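Local coordinates for protein beta-galactosidase (Geobacillus stearothermophilus, PDB 4OIF) that probably catalyses the hydrolysis of terminal non-reducing beta-D-galactose residues in beta-D-galactosides, at residues Leu86-Gly91 with Leu151-Ser156; Pro102-Val107 with Phe124-Tyr129; Pro251-Phe256 with Lys276-Ile281; Asp270-Ala275 with Tyr417-Asn422. All coordinates share one frame; numbering follows the deposited sequence. Where two conformers were deposited one is given.

In the fold
Contacts 1 and 3 lie in the buried core of the TIM barrel and share a sheet, since strands 150-154 and 252-259 are neighbours and bond through Trp153 and Val155; contact 1 pairs main chains, contact 3 leans on side chains bonding main chain, and both add apolar contact. Contact 2 is partly buried, farther out beside the zinc site, and relies on a carboxylate at a helix start. It touches contact 1 where Tyr129 OH meets Ser90 O. Contact 4 is buried as well but joins the barrel to the trimerisation domain through an aromatic face and bridging waters. Contacts 3 and 4 meet through Phe256 and Tyr271, whereas contacts 2 and 4 do not touch.

Contact 1 of 4, residues Leu86-Gly91 with Leu151-Ser156; sequences LATPSG and LMWHVS
Two neighbouring parallel strands of the TIM barrel, 83-87 and 150-154, meet where Leu86 pairs with Trp153 and Ala87 with His154. Leu86 N donates to Met152 O, and Leu86 O receives His154 N at 2.8 Å; two residues on, Thr88 N donates to His154 O. Leu86 and Trp153 lie side by side on one face of the sheet, with Leu86 CD2 3.6 Å from Trp153 CZ3. With CG anti to the carbonyl carbon (chi1 -70°), the indole is set alongside Leu86; it also touches Ala141 of helix 127-144 and Leu243 of helix 218-246, and NE1 bonds Thr247 OG1 just past the latter. An alanine in place of Trp153 would probably open a gap beside Leu86 and leave Thr247 without its indole donor. Beyond the strands, side chains take over the pairing: Thr88 OG1 accepts from Ser156 N at 2.8 Å, and Ser156 OG donates to Ser90 OG, also at 2.8 Å. Glu239 bonds both Thr88 OG1 and Ser90 OG, tying their loop to helix 218-246. On the other face, His154 packs on Ala87 CB near the predicted nucleophile Glu322, a setting characteristic of the catalytic C-terminal mouth of a TIM-barrel glycoside hydrolase.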
# COMPACT_ATOMS: atom_id res chain seq x y z
N LEU A 86 1.57 -27.19 -31.50
CA LEU A 86 2.14 -27.96 -30.40
C LEU A 86 3.04 -27.07 -29.57
O LEU A 86 3.95 -26.42 -30.10
CB LEU A 86 2.90 -29.18 -30.92
CG LEU A 86 3.41 -30.15 -29.85
CD1 LEU A 86 2.30 -30.55 -28.91
CD2 LEU A 86 4.01 -31.39 -30.48
N ALA A 87 2.78 -27.04 -28.28
CA ALA A 87 3.60 -26.25 -27.38
C ALA A 87 4.62 -27.12 -26.68
O ALA A 87 4.37 -28.30 -26.41
CB ALA A 87 2.73 -25.55 -26.35
N THR A 88 5.78 -26.53 -26.39
CA THR A 88 6.71 -27.15 -25.45
C THR A 88 6.29 -26.80 -24.02
O THR A 88 5.76 -25.72 -23.78
CB THR A 88 8.14 -26.72 -25.71
OG1 THR A 88 8.29 -25.33 -25.39
CG2 THR A 88 8.49 -26.95 -27.19
N PRO A 89 6.51 -27.72 -23.08
CA PRO A 89 5.87 -27.57 -21.77
C PRO A 89 6.68 -26.85 -20.71
O PRO A 89 6.31 -26.92 -19.54
CB PRO A 89 5.65 -29.03 -21.36
CG PRO A 89 6.83 -29.74 -21.93
CD PRO A 89 7.14 -29.04 -23.24
N SER A 90 7.77 -26.17 -21.09
CA SER A 90 8.66 -25.55 -20.11
C SER A 90 7.96 -24.51 -19.21
O SER A 90 8.48 -24.15 -18.16
CB SER A 90 9.85 -24.89 -20.81
OG SER A 90 9.42 -23.89 -21.70
N GLY A 91 6.79 -24.03 -19.63
CA GLY A 91 6.00 -23.10 -18.84
C GLY A 91 5.69 -23.52 -17.41
O GLY A 91 5.49 -22.66 -16.56
N LEU A 151 1.17 -27.79 -37.02
CA LEU A 151 1.20 -26.52 -37.75
C LEU A 151 2.36 -25.61 -37.36
O LEU A 151 3.02 -25.02 -38.22
CB LEU A 151 -0.10 -25.75 -37.52
CG LEU A 151 -0.22 -24.53 -38.43
CD1 LEU A 151 -0.47 -24.99 -39.86
CD2 LEU A 151 -1.30 -23.57 -37.97
N MET A 152 2.59 -25.51 -36.07
CA MET A 152 3.53 -24.53 -35.54
C MET A 152 3.96 -24.93 -34.13
O MET A 152 3.24 -25.64 -33.43
CB MET A 152 2.87 -23.14 -35.56
CG MET A 152 3.74 -21.96 -35.14
SD MET A 152 2.85 -20.38 -35.39
CE MET A 152 1.29 -20.74 -34.59
N TRP A 153 5.15 -24.49 -33.73
CA TRP A 153 5.60 -24.69 -32.37
C TRP A 153 5.26 -23.45 -31.54
O TRP A 153 5.46 -22.31 -31.97
CB TRP A 153 7.10 -24.95 -32.34
CG TRP A 153 7.51 -26.29 -32.89
CD1 TRP A 153 8.08 -26.53 -34.10
CD2 TRP A 153 7.38 -27.55 -32.24
NE1 TRP A 153 8.32 -27.87 -34.25
CE2 TRP A 153 7.90 -28.52 -33.12
CE3 TRP A 153 6.88 -27.96 -31.00
CZ2 TRP A 153 7.92 -29.88 -32.81
CZ3 TRP A 153 6.91 -29.30 -30.69
CH2 TRP A 153 7.43 -30.24 -31.58
N HIS A 154 4.76 -23.71 -30.33
CA HIS A 154 4.42 -22.69 -29.34
C HIS A 154 5.43 -22.86 -28.20
O HIS A 154 5.21 -23.63 -27.27
CB HIS A 154 2.95 -22.88 -28.90
CG HIS A 154 2.47 -21.97 -27.81
ND1 HIS A 154 3.11 -21.85 -26.59
CD2 HIS A 154 1.35 -21.22 -27.71
CE1 HIS A 154 2.42 -21.03 -25.81
NE2 HIS A 154 1.34 -20.64 -26.47
N VAL A 155 6.57 -22.19 -28.29
CA VAL A 155 7.66 -22.52 -27.38
C VAL A 155 7.47 -21.88 -26.01
O VAL A 155 7.45 -20.65 -25.87
CB VAL A 155 9.01 -22.11 -27.96
CG1 VAL A 155 10.14 -22.51 -27.02
CG2 VAL A 155 9.19 -22.79 -29.28
N SER A 156 7.34 -22.75 -25.01
CA SER A 156 7.05 -22.37 -23.63
C SER A 156 5.73 -21.62 -23.55
O SER A 156 4.83 -21.84 -24.36
CB SER A 156 8.17 -21.51 -23.03
OG SER A 156 8.04 -21.45 -21.63

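Contact 2 of 4, residues Pro102-Val107 with Phe124-Tyr129; sequences PEVLRV and FTSSVY
Glu103 and Ser126 carry the polar half of this contact, in which a loop meets the start of a helix. Glu103 CG sits between the backbone N and the carbonyl carbon (chi1 76°), and the chain runs extended from there to bring OE2 over the first turn. OE2 accepts from Val128 N at 3.2 Å, met nearly along its own C-O axis with an N-H...O angle of 157°. It also takes the hydroxyl of Ser126, although the modelled OG to OE2 separation is so short that its exact length is doubtful. Ser126 OG in turn accepts from Tyr129 N at 3.1 Å.

That last bond makes Ser126 the N-cap of helix 127-144, and the carboxylate beside it is probably favoured by the positive end of the helix dipole. Cys123, one of the four cysteines holding the zinc ion, lies three residues earlier in the chain, its side chain about 4 Å from that of Ser126 at nearest atoms, and its backbone bonds to Val104.

Water takes part at two points. One molecule donates to Glu103 OE1 at 2.8 Å; another spans Arg106 NE and Phe124 N through two weak bonds, while Arg106 NE also bonds His122 O.

Apolar contact falls to Val104. Its CG1 lies 3.7 Å from Tyr129 CB, the two side chains crossing at about a right angle, and 4.2 Å from Val128 CG1. Leu97 of helix 95-100 touches both Val104 and Tyr129, and the Tyr129 hydroxyl bonds Ser90 O.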
# COMPACT_ATOMS: atom_id res chain seq x y z
N PRO A 102 16.43 -28.94 -7.06
CA PRO A 102 16.00 -27.65 -6.52
C PRO A 102 16.66 -26.46 -7.20
O PRO A 102 16.21 -25.33 -7.00
CB PRO A 102 16.41 -27.74 -5.04
CG PRO A 102 17.38 -28.84 -4.96
CD PRO A 102 17.01 -29.81 -6.02
N GLU A 103 17.68 -26.69 -8.03
CA GLU A 103 18.38 -25.59 -8.67
C GLU A 103 17.52 -24.90 -9.71
O GLU A 103 17.88 -23.83 -10.20
CB GLU A 103 19.68 -26.09 -9.32
CG GLU A 103 19.45 -26.85 -10.62
CD GLU A 103 20.69 -26.89 -11.50
OE1 GLU A 103 21.82 -26.98 -10.98
OE2 GLU A 103 20.54 -26.82 -12.73
N VAL A 104 16.39 -25.50 -10.05
CA VAL A 104 15.52 -24.94 -11.08
C VAL A 104 14.55 -23.93 -10.50
O VAL A 104 13.84 -23.26 -11.23
CB VAL A 104 14.71 -26.04 -11.81
CG1 VAL A 104 15.64 -27.09 -12.41
CG2 VAL A 104 13.70 -26.67 -10.85
N LEU A 105 14.52 -23.85 -9.17
CA LEU A 105 13.66 -22.88 -8.50
C LEU A 105 14.35 -21.53 -8.44
O LEU A 105 15.56 -21.48 -8.23
CB LEU A 105 13.30 -23.37 -7.09
CG LEU A 105 12.41 -24.63 -7.04
CD1 LEU A 105 12.16 -25.15 -5.62
CD2 LEU A 105 11.08 -24.38 -7.76
N ARG A 106 13.61 -20.45 -8.64
CA ARG A 106 14.18 -19.10 -8.66
C ARG A 106 14.60 -18.55 -7.30
O ARG A 106 14.04 -18.88 -6.26
CB ARG A 106 13.19 -18.11 -9.28
CG ARG A 106 12.99 -18.25 -10.77
CD ARG A 106 11.93 -17.26 -11.26
NE ARG A 106 11.92 -17.15 -12.72
CZ ARG A 106 11.05 -16.42 -13.41
NH1 ARG A 106 10.11 -15.73 -12.78
NH2 ARG A 106 11.13 -16.37 -14.74
N VAL A 107 15.60 -17.70 -7.34
CA VAL A 107 15.93 -16.85 -6.22
C VAL A 107 15.48 -15.45 -6.60
O VAL A 107 15.94 -14.93 -7.63
CB VAL A 107 17.44 -16.87 -5.91
CG1 VAL A 107 17.78 -15.89 -4.83
CG2 VAL A 107 17.88 -18.27 -5.53
N PHE A 124 16.47 -19.30 -15.25
CA PHE A 124 16.78 -19.37 -16.68
C PHE A 124 18.26 -19.77 -16.94
O PHE A 124 18.67 -19.94 -18.10
CB PHE A 124 16.48 -18.04 -17.40
CG PHE A 124 16.97 -16.79 -16.69
CD1 PHE A 124 18.24 -16.73 -16.19
CD2 PHE A 124 16.20 -15.62 -16.71
CE1 PHE A 124 18.73 -15.59 -15.61
CE2 PHE A 124 16.65 -14.45 -16.12
CZ PHE A 124 17.96 -14.44 -15.56
N THR A 125 19.06 -19.96 -15.88
CA THR A 125 20.48 -20.33 -16.06
C THR A 125 20.70 -21.84 -15.87
O THR A 125 21.52 -22.44 -16.56
CB THR A 125 21.42 -19.54 -15.11
OG1 THR A 125 21.46 -18.15 -15.48
CG2 THR A 125 22.84 -20.08 -15.18
N SER A 126 19.96 -22.44 -14.93
CA SER A 126 20.11 -23.86 -14.58
C SER A 126 20.37 -24.80 -15.77
O SER A 126 19.60 -24.84 -16.74
CB SER A 126 18.86 -24.33 -13.84
OG SER A 126 18.74 -25.74 -13.89
N SER A 127 21.47 -25.55 -15.71
CA SER A 127 21.83 -26.43 -16.81
C SER A 127 20.88 -27.62 -16.85
O SER A 127 20.58 -28.18 -17.92
CB SER A 127 23.28 -26.91 -16.70
OG SER A 127 23.51 -27.60 -15.50
N VAL A 128 20.40 -28.00 -15.67
CA VAL A 128 19.48 -29.11 -15.55
C VAL A 128 18.16 -28.80 -16.26
O VAL A 128 17.65 -29.62 -17.02
CB VAL A 128 19.23 -29.45 -14.08
CG1 VAL A 128 17.96 -30.28 -13.93
CG2 VAL A 128 20.44 -30.16 -13.51
N TYR A 129 17.63 -27.60 -16.04
CA TYR A 129 16.34 -27.28 -16.63
C TYR A 129 16.47 -27.10 -18.14
O TYR A 129 15.59 -27.50 -18.91
CB TYR A 129 15.73 -26.04 -15.98
CG TYR A 129 14.25 -26.01 -16.21
CD1 TYR A 129 13.45 -27.08 -15.82
CD2 TYR A 129 13.65 -24.94 -16.87
CE1 TYR A 129 12.09 -27.07 -16.04
CE2 TYR A 129 12.28 -24.93 -17.09
CZ TYR A 129 11.51 -25.99 -16.69
OH TYR A 129 10.15 -25.97 -16.91
O HOH W 1 23.86 -26.44 -12.82
O HOH W 2 14.73 -16.76 -14.26

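Contact 3 of 4, residues Pro251-Phe256 with Lys276-Ile281; sequences PITTNF and KHLDVI
Phe256 and Leu278 reach toward each other tip to tip, with Phe256 CZ 3.7 Å from Leu278 CD1. The leucine's CG is anti to its carbonyl carbon (chi1 -56°), a setting that carries both methyls to the strand, where Thr254 crosses it at about a right angle and puts CG2 3.6 Å from CD1. Thr254 OG1 is engaged with Val155 O, which leaves the methyl for this apolar contact. Farther round the phenyl ring, Ile281 passes obliquely, its CG2 3.9 Å from Phe256 CD2, and Tyr271 stacks on the same ring. The polar side chains are arranged differently. Asp279 crosses Ile252 obliquely and grips its main chain twice: OD2 accepts from Ile252 N at 2.6 Å on its anti side, 28° out of the carboxylate plane, while Asp279 N donates to Ile252 O at 2.9 Å. A salt bridge from Arg244 to the same OD2 probably steadies its negative charge. Next along, Thr253 OG1 donates to Val280 O over a short 2.5 Å, and Thr253 CB rests 3.7 Å from Val280 CG1. The loop is thus bonded to strand 252-259 at Asp279 and Val280 shortly before it leads into the parallel neighbour, strand 282-284, as expected of successive strands in a TIM barrel.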
# COMPACT_ATOMS: atom_id res chain seq x y z
N PRO A 251 7.19 -23.60 -38.41
CA PRO A 251 7.47 -22.27 -37.85
C PRO A 251 7.40 -22.26 -36.32
O PRO A 251 6.61 -22.97 -35.72
CB PRO A 251 6.38 -21.38 -38.47
CG PRO A 251 5.27 -22.33 -38.79
CD PRO A 251 5.92 -23.64 -39.15
N ILE A 252 8.25 -21.45 -35.71
CA ILE A 252 8.34 -21.37 -34.26
C ILE A 252 7.89 -20.01 -33.77
O ILE A 252 8.35 -18.98 -34.29
CB ILE A 252 9.79 -21.62 -33.79
CG1 ILE A 252 10.22 -23.06 -34.11
CG2 ILE A 252 9.93 -21.29 -32.30
CD1 ILE A 252 11.73 -23.34 -33.93
N THR A 253 7.00 -19.98 -32.78
CA THR A 253 6.68 -18.71 -32.12
C THR A 253 6.68 -18.86 -30.61
O THR A 253 6.74 -19.98 -30.10
CB THR A 253 5.32 -18.15 -32.55
OG1 THR A 253 5.21 -16.79 -32.09
CG2 THR A 253 4.19 -18.98 -31.97
N THR A 254 6.61 -17.74 -29.92
CA THR A 254 6.30 -17.73 -28.49
C THR A 254 5.32 -16.58 -28.20
O THR A 254 5.39 -15.54 -28.86
CB THR A 254 7.59 -17.62 -27.62
OG1 THR A 254 7.26 -17.74 -26.23
CG2 THR A 254 8.32 -16.30 -27.86
N ASN A 255 4.40 -16.76 -27.26
CA ASN A 255 3.37 -15.73 -27.09
C ASN A 255 3.80 -14.55 -26.21
O ASN A 255 4.30 -14.71 -25.10
CB ASN A 255 2.05 -16.34 -26.57
CG ASN A 255 2.23 -17.35 -25.43
OD1 ASN A 255 3.30 -17.96 -25.25
ND2 ASN A 255 1.15 -17.56 -24.68
N PHE A 256 3.62 -13.35 -26.77
CA PHE A 256 3.95 -12.08 -26.13
C PHE A 256 2.78 -11.55 -25.31
O PHE A 256 1.62 -11.95 -25.50
CB PHE A 256 4.34 -11.03 -27.17
CG PHE A 256 5.71 -11.24 -27.79
CD1 PHE A 256 6.53 -12.28 -27.38
CD2 PHE A 256 6.17 -10.37 -28.78
CE1 PHE A 256 7.79 -12.45 -27.95
CE2 PHE A 256 7.43 -10.54 -29.36
CZ PHE A 256 8.24 -11.59 -28.94
N LYS A 276 13.60 -11.12 -33.45
CA LYS A 276 14.63 -11.61 -34.37
C LYS A 276 14.83 -13.12 -34.25
O LYS A 276 15.37 -13.74 -35.17
CB LYS A 276 15.96 -10.90 -34.14
CG LYS A 276 15.94 -9.38 -34.24
CD LYS A 276 17.36 -8.84 -34.10
CE LYS A 276 17.36 -7.37 -33.71
NZ LYS A 276 16.43 -6.62 -34.59
N HIS A 277 14.42 -13.71 -33.14
CA HIS A 277 14.63 -15.14 -32.92
C HIS A 277 13.41 -15.99 -33.25
O HIS A 277 13.48 -17.21 -33.19
CB HIS A 277 15.06 -15.40 -31.46
CG HIS A 277 16.35 -14.73 -31.10
ND1 HIS A 277 17.55 -15.40 -31.04
CD2 HIS A 277 16.63 -13.43 -30.80
CE1 HIS A 277 18.51 -14.56 -30.71
NE2 HIS A 277 17.98 -13.36 -30.56
N LEU A 278 12.31 -15.35 -33.61
CA LEU A 278 11.07 -16.06 -33.89
C LEU A 278 10.74 -16.08 -35.38
O LEU A 278 11.19 -15.20 -36.12
CB LEU A 278 9.91 -15.43 -33.12
CG LEU A 278 10.08 -15.32 -31.60
CD1 LEU A 278 8.89 -14.56 -31.00
CD2 LEU A 278 10.22 -16.70 -30.96
N ASP A 279 9.98 -17.07 -35.82
CA ASP A 279 9.54 -17.12 -37.21
C ASP A 279 8.34 -16.20 -37.38
O ASP A 279 8.18 -15.54 -38.40
CB ASP A 279 9.17 -18.55 -37.65
CG ASP A 279 10.36 -19.49 -37.61
OD1 ASP A 279 11.50 -19.02 -37.84
OD2 ASP A 279 10.16 -20.70 -37.35
N VAL A 280 7.51 -16.15 -36.34
CA VAL A 280 6.28 -15.38 -36.39
C VAL A 280 5.96 -14.84 -34.99
O VAL A 280 6.23 -15.49 -33.97
CB VAL A 280 5.10 -16.24 -36.96
CG1 VAL A 280 4.93 -17.52 -36.18
CG2 VAL A 280 3.79 -15.44 -37.02
N ILE A 281 5.45 -13.61 -34.95
CA ILE A 281 5.07 -12.96 -33.70
C ILE A 281 3.64 -13.31 -33.35
O ILE A 281 2.76 -13.34 -34.21
CB ILE A 281 5.19 -11.42 -33.78
CG1 ILE A 281 6.61 -11.01 -34.18
CG2 ILE A 281 4.78 -10.79 -32.45
CD1 ILE A 281 7.71 -11.64 -33.33

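Contact 4 of 4, residues Asp270-Ala275 with Tyr417-Asn422; sequences DYSKFA and YDWENN
Trp419 lies against Asp270, Tyr271 and Ser272, over the first turn of helix 271-274. Its CB starts 3.4 Å from Asp270 OD1, brought there by Asp270 CG standing anti to the backbone N (chi1 -170°). Over the five-membered ring comes Asp270 CA, a CH-pi contact 4.0 Å from the centroid and 18° off the normal. On that same face Tyr271 N stands 3.7 Å above the indole plane, over its centre. NE1 turns to Phe266 O for its hydrogen bond. At the far end CZ2 meets Tyr271 CB at 3.5 Å, and CZ3 approaches Ser272 N. The opposite face carries Tyr417 CE2. An alanine here would probably open a gap between Asp270 and Tyr417 and leave Phe266 O without its donor. Asp270 is the N-cap: its OD1 accepts from Ser272 N and Ser272 OG, both on one face of the carboxylate. Its OD2 lies 4.2 Å from Glu420 OE2, a like-charge pair that the Glu420 salt bridge to Arg226 probably eases. Waters link Asp270 OD2 to Glu420 N and Ser272 OG to Trp419 N. No direct hydrogen bond runs between the segments; besides the Phe266 and Arg226 bonds, the joint of barrel and trimerisation domain probably depends here on indole shape and ordered water.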
# COMPACT_ATOMS: atom_id res chain seq x y z
N ASP A 270 12.75 -7.36 -23.69
CA ASP A 270 12.88 -6.55 -24.89
C ASP A 270 12.43 -7.36 -26.11
O ASP A 270 13.20 -8.14 -26.68
CB ASP A 270 14.32 -6.07 -25.05
CG ASP A 270 14.47 -5.04 -26.14
OD1 ASP A 270 13.51 -4.82 -26.90
OD2 ASP A 270 15.56 -4.44 -26.23
N TYR A 271 11.17 -7.18 -26.52
CA TYR A 271 10.63 -7.96 -27.63
C TYR A 271 11.24 -7.57 -28.97
O TYR A 271 11.17 -8.34 -29.93
CB TYR A 271 9.12 -7.80 -27.70
CG TYR A 271 8.35 -8.56 -26.65
CD1 TYR A 271 8.89 -9.68 -26.04
CD2 TYR A 271 7.07 -8.16 -26.28
CE1 TYR A 271 8.19 -10.38 -25.09
CE2 TYR A 271 6.36 -8.84 -25.33
CZ TYR A 271 6.92 -9.96 -24.74
OH TYR A 271 6.20 -10.65 -23.80
N SER A 272 11.83 -6.38 -29.06
CA SER A 272 12.42 -5.96 -30.33
C SER A 272 13.64 -6.82 -30.62
O SER A 272 14.05 -6.98 -31.76
CB SER A 272 12.79 -4.48 -30.31
OG SER A 272 13.96 -4.24 -29.57
N LYS A 273 14.21 -7.38 -29.55
CA LYS A 273 15.35 -8.28 -29.64
C LYS A 273 14.90 -9.72 -29.80
O LYS A 273 15.56 -10.51 -30.49
CB LYS A 273 16.23 -8.12 -28.38
CG LYS A 273 17.70 -8.47 -28.57
CD LYS A 273 18.48 -8.27 -27.28
CE LYS A 273 19.98 -8.29 -27.53
NZ LYS A 273 20.37 -9.50 -28.30
N PHE A 274 13.78 -10.06 -29.16
CA PHE A 274 13.31 -11.45 -29.12
C PHE A 274 12.73 -11.79 -30.51
O PHE A 274 12.86 -12.93 -30.99
CB PHE A 274 12.25 -11.65 -28.02
CG PHE A 274 12.14 -13.08 -27.50
CD1 PHE A 274 12.08 -13.33 -26.14
CD2 PHE A 274 12.19 -14.16 -28.37
CE1 PHE A 274 11.98 -14.64 -25.67
CE2 PHE A 274 12.10 -15.46 -27.91
CZ PHE A 274 12.01 -15.70 -26.55
N ALA A 275 12.09 -10.80 -31.14
CA ALA A 275 11.41 -11.00 -32.42
C ALA A 275 12.35 -11.56 -33.49
O ALA A 275 11.93 -12.36 -34.33
CB ALA A 275 10.81 -9.69 -32.89
N TYR A 417 9.27 3.40 -30.84
CA TYR A 417 9.22 2.95 -29.46
C TYR A 417 10.53 2.22 -29.14
O TYR A 417 11.09 1.54 -29.99
CB TYR A 417 8.02 2.03 -29.25
CG TYR A 417 8.00 1.36 -27.90
CD1 TYR A 417 7.65 2.07 -26.76
CD2 TYR A 417 8.30 0.01 -27.76
CE1 TYR A 417 7.60 1.47 -25.52
CE2 TYR A 417 8.26 -0.61 -26.52
CZ TYR A 417 7.91 0.13 -25.39
OH TYR A 417 7.86 -0.44 -24.14
N ASP A 418 11.01 2.36 -27.90
CA ASP A 418 12.24 1.70 -27.49
C ASP A 418 12.12 1.15 -26.06
O ASP A 418 11.84 1.90 -25.11
CB ASP A 418 13.42 2.66 -27.61
CG ASP A 418 14.76 1.98 -27.44
OD1 ASP A 418 15.24 1.35 -28.39
OD2 ASP A 418 15.36 2.09 -26.35
N TRP A 419 12.30 -0.17 -25.93
CA TRP A 419 12.18 -0.88 -24.65
C TRP A 419 13.21 -0.40 -23.64
O TRP A 419 12.91 -0.18 -22.47
CB TRP A 419 12.31 -2.39 -24.85
CG TRP A 419 11.00 -3.16 -24.98
CD1 TRP A 419 10.29 -3.73 -23.96
CD2 TRP A 419 10.26 -3.44 -26.19
NE1 TRP A 419 9.16 -4.34 -24.46
CE2 TRP A 419 9.12 -4.18 -25.82
CE3 TRP A 419 10.46 -3.14 -27.54
CZ2 TRP A 419 8.17 -4.62 -26.75
CZ3 TRP A 419 9.52 -3.58 -28.48
CH2 TRP A 419 8.39 -4.31 -28.08
N GLU A 420 14.45 -0.26 -24.10
CA GLU A 420 15.51 0.16 -23.21
C GLU A 420 15.24 1.59 -22.72
O GLU A 420 15.46 1.90 -21.56
CB GLU A 420 16.87 0.01 -23.89
CG GLU A 420 17.31 -1.47 -23.99
CD GLU A 420 18.62 -1.70 -24.75
OE1 GLU A 420 19.14 -0.78 -25.42
OE2 GLU A 420 19.14 -2.83 -24.67
N ASN A 421 14.74 2.44 -23.61
CA ASN A 421 14.32 3.78 -23.23
C ASN A 421 13.21 3.76 -22.17
O ASN A 421 13.25 4.54 -21.22
CB ASN A 421 13.84 4.55 -24.47
CG ASN A 421 13.38 5.96 -24.13
OD1 ASN A 421 14.15 6.76 -23.60
ND2 ASN A 421 12.14 6.27 -24.46
N ASN A 422 12.24 2.88 -22.34
CA ASN A 422 11.20 2.69 -21.34
C ASN A 422 11.81 2.32 -19.98
O ASN A 422 11.51 2.95 -18.96
CB ASN A 422 10.23 1.60 -21.82
CG ASN A 422 8.83 1.77 -21.25
OD1 ASN A 422 8.64 2.43 -20.23
ND2 ASN A 422 7.85 1.16 -21.90
O HOH W 3 15.47 -1.44 -26.71
O HOH W 4 17.83 -5.06 -24.53
O HOH W 5 13.37 -1.37 -28.43